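Local structure of CD180 antigen (Mus musculus, 3T6Q) at residues N14-C19 with T35-F40. The protein may cooperate with MD-1 and TLR4 in the innate response of B-cells to bacterial lipopolysaccharide, leading to NF-kappa-B activation. Numbering follows the deposited sequence.
Sequences NKTYNC and TECLEF. With NAG (2-acetamido-2-deoxy-beta-D-glucopyranose), chain P.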
# COMPACT_ATOMS: atom_id res chain seq x y z
N ASN A 14 26.12 21.59 -18.47
CA ASN A 14 26.91 21.24 -17.28
C ASN A 14 26.15 21.20 -15.94
O ASN A 14 26.74 20.88 -14.91
CB ASN A 14 28.14 22.15 -17.14
CG ASN A 14 29.14 21.96 -18.26
OD1 ASN A 14 29.36 20.84 -18.72
ND2 ASN A 14 29.76 23.06 -18.70
N LYS A 15 24.86 21.52 -15.96
CA LYS A 15 24.13 21.74 -14.72
C LYS A 15 22.88 20.86 -14.53
O LYS A 15 22.68 20.30 -13.44
CB LYS A 15 23.74 23.22 -14.60
CG LYS A 15 23.12 23.58 -13.26
CD LYS A 15 22.82 25.07 -13.18
CE LYS A 15 21.89 25.37 -12.01
NZ LYS A 15 21.58 26.82 -11.95
N THR A 16 22.06 20.75 -15.57
CA THR A 16 20.71 20.13 -15.43
C THR A 16 20.42 19.17 -16.54
O THR A 16 20.42 19.55 -17.70
CB THR A 16 19.62 21.19 -15.43
OG1 THR A 16 19.83 22.04 -14.30
CG2 THR A 16 18.20 20.56 -15.31
N TYR A 17 20.16 17.92 -16.18
CA TYR A 17 19.94 16.86 -17.16
C TYR A 17 18.64 16.13 -16.86
O TYR A 17 18.35 15.81 -15.69
CB TYR A 17 21.15 15.91 -17.23
CG TYR A 17 22.35 16.62 -17.82
CD1 TYR A 17 22.58 16.62 -19.20
CD2 TYR A 17 23.21 17.37 -17.00
CE1 TYR A 17 23.66 17.31 -19.75
CE2 TYR A 17 24.28 18.07 -17.53
CZ TYR A 17 24.49 18.03 -18.90
OH TYR A 17 25.55 18.74 -19.41
N ASN A 18 17.85 15.95 -17.92
CA ASN A 18 16.64 15.13 -17.85
C ASN A 18 16.85 13.80 -18.56
O ASN A 18 16.92 13.74 -19.79
CB ASN A 18 15.47 15.88 -18.48
CG ASN A 18 14.16 15.16 -18.29
OD1 ASN A 18 14.07 13.94 -18.46
ND2 ASN A 18 13.15 15.89 -17.89
N CYS A 19 16.96 12.73 -17.78
CA CYS A 19 17.12 11.38 -18.30
C CYS A 19 15.86 10.53 -18.09
O CYS A 19 15.95 9.30 -18.05
CB CYS A 19 18.27 10.68 -17.59
SG CYS A 19 19.68 11.76 -17.30
N THR A 35 27.15 18.11 -12.71
CA THR A 35 25.66 18.06 -12.67
C THR A 35 25.13 18.40 -11.29
O THR A 35 25.56 17.83 -10.28
CB THR A 35 25.14 16.67 -13.07
OG1 THR A 35 25.65 16.34 -14.37
CG2 THR A 35 23.58 16.66 -13.10
N GLU A 36 24.21 19.35 -11.23
CA GLU A 36 23.54 19.72 -9.98
C GLU A 36 22.08 19.27 -9.89
O GLU A 36 21.60 18.98 -8.80
CB GLU A 36 23.63 21.22 -9.80
CG GLU A 36 25.05 21.69 -9.56
CD GLU A 36 25.20 23.19 -9.50
OE1 GLU A 36 24.18 23.91 -9.59
OE2 GLU A 36 26.36 23.63 -9.35
N CYS A 37 21.39 19.20 -11.02
CA CYS A 37 19.96 18.84 -11.03
C CYS A 37 19.70 17.69 -12.00
O CYS A 37 19.76 17.88 -13.21
CB CYS A 37 19.08 20.05 -11.36
SG CYS A 37 19.36 21.51 -10.32
N LEU A 38 19.42 16.51 -11.44
CA LEU A 38 19.26 15.28 -12.20
C LEU A 38 17.80 14.75 -12.07
O LEU A 38 17.36 14.38 -10.98
CB LEU A 38 20.26 14.21 -11.73
CG LEU A 38 20.30 12.99 -12.68
CD1 LEU A 38 20.58 13.41 -14.12
CD2 LEU A 38 21.28 11.91 -12.23
N GLU A 39 17.10 14.72 -13.20
CA GLU A 39 15.71 14.21 -13.27
C GLU A 39 15.86 12.84 -13.85
O GLU A 39 16.10 12.67 -15.05
CB GLU A 39 14.91 15.13 -14.21
CG GLU A 39 15.16 16.60 -13.86
CD GLU A 39 14.41 17.58 -14.73
OE1 GLU A 39 13.83 17.17 -15.75
OE2 GLU A 39 14.40 18.78 -14.39
N PHE A 40 15.75 11.84 -12.99
CA PHE A 40 16.04 10.48 -13.41
C PHE A 40 14.79 9.57 -13.31
O PHE A 40 14.94 8.35 -13.24
CB PHE A 40 17.20 9.95 -12.53
CG PHE A 40 18.08 8.92 -13.23
CD1 PHE A 40 18.00 7.57 -12.92
CD2 PHE A 40 19.01 9.32 -14.18
CE1 PHE A 40 18.81 6.63 -13.56
CE2 PHE A 40 19.83 8.40 -14.83
CZ PHE A 40 19.73 7.04 -14.52
C1 NAG P . 30.74 23.06 -19.76
C2 NAG P . 31.11 24.54 -19.93
C3 NAG P . 32.38 24.72 -20.76
C4 NAG P . 33.50 23.79 -20.33
C5 NAG P . 33.01 22.35 -20.19
C6 NAG P . 34.08 21.48 -19.53
C7 NAG P . 29.37 26.26 -19.96
C8 NAG P . 28.32 26.96 -20.78
N2 NAG P . 30.07 25.30 -20.58
O3 NAG P . 32.82 26.06 -20.63
O4 NAG P . 34.51 23.87 -21.31
O5 NAG P . 31.86 22.29 -19.36
O6 NAG P . 34.38 20.41 -20.40
O7 NAG P . 29.54 26.56 -18.78
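Leu-38 sets CG anti to its backbone N (chi1 -169°) and chi2 (54°) turns CD1 toward Cys-19, whose SG stands anti to its own carbonyl carbon (chi1 -40°); Leu-38 CD1 and Cys-19 SG meet at 3.7 Å. Leu-38 lies in strand 37-39 of the first leucine-rich repeat, and Cys-19 directly follows the parallel strand 16-18 of the N-terminal cap (LRRNT), where the cap continues the parallel strands of the solenoid. Tyr-17 N donates to Cys-37 O, Glu-39 N to Tyr-17 O and Cys-19 N to Glu-39 O. Where the strands begin, Lys-15 O takes two donors: Cys-37 N at 3.0 Å, nearly in line with the carbonyl, and Glu-36 N at 2.9 Å, tilted from its plane. Lys-15 and Thr-16 form a classic bulge opposite Glu-12 of strand 9-12.

On the face of Tyr-17 and Leu-38, the same leucine CD1 also lies 4.0 Å from Tyr-17 CB, while the tyrosine ring reaches back toward Thr-35, CD2 coming 3.7 Å from OG1. Leu-31 touches both Tyr-17 and Leu-38. Hydrogen bonds from Asn-14 N and with Glu-10 OE1 grip Tyr-17 OH, and Thr-35 OG1 is bonded to Pro-32 O. The disulfide from Cys-19 SG to Cys-8 SG joins the residue after strand 16-18 to the chain just before strand 9-12; SG also makes an oblique sulfur-aromatic contact with Phe-40, whose CD2 is 3.7 Å from Cys-19 CB.

The other face carries Thr-16, Cys-37, Asn-18 and Glu-39. The Asn-18 and Glu-39 side chains cross at about a right angle; ND2 and OE1 are 2.6 Å apart, while Asn-18 OD1 accepts from Glu-20 N. At the glycosylated end, Asn-14 ND2 is bonded covalently to C1 of N-acetylglucosamine.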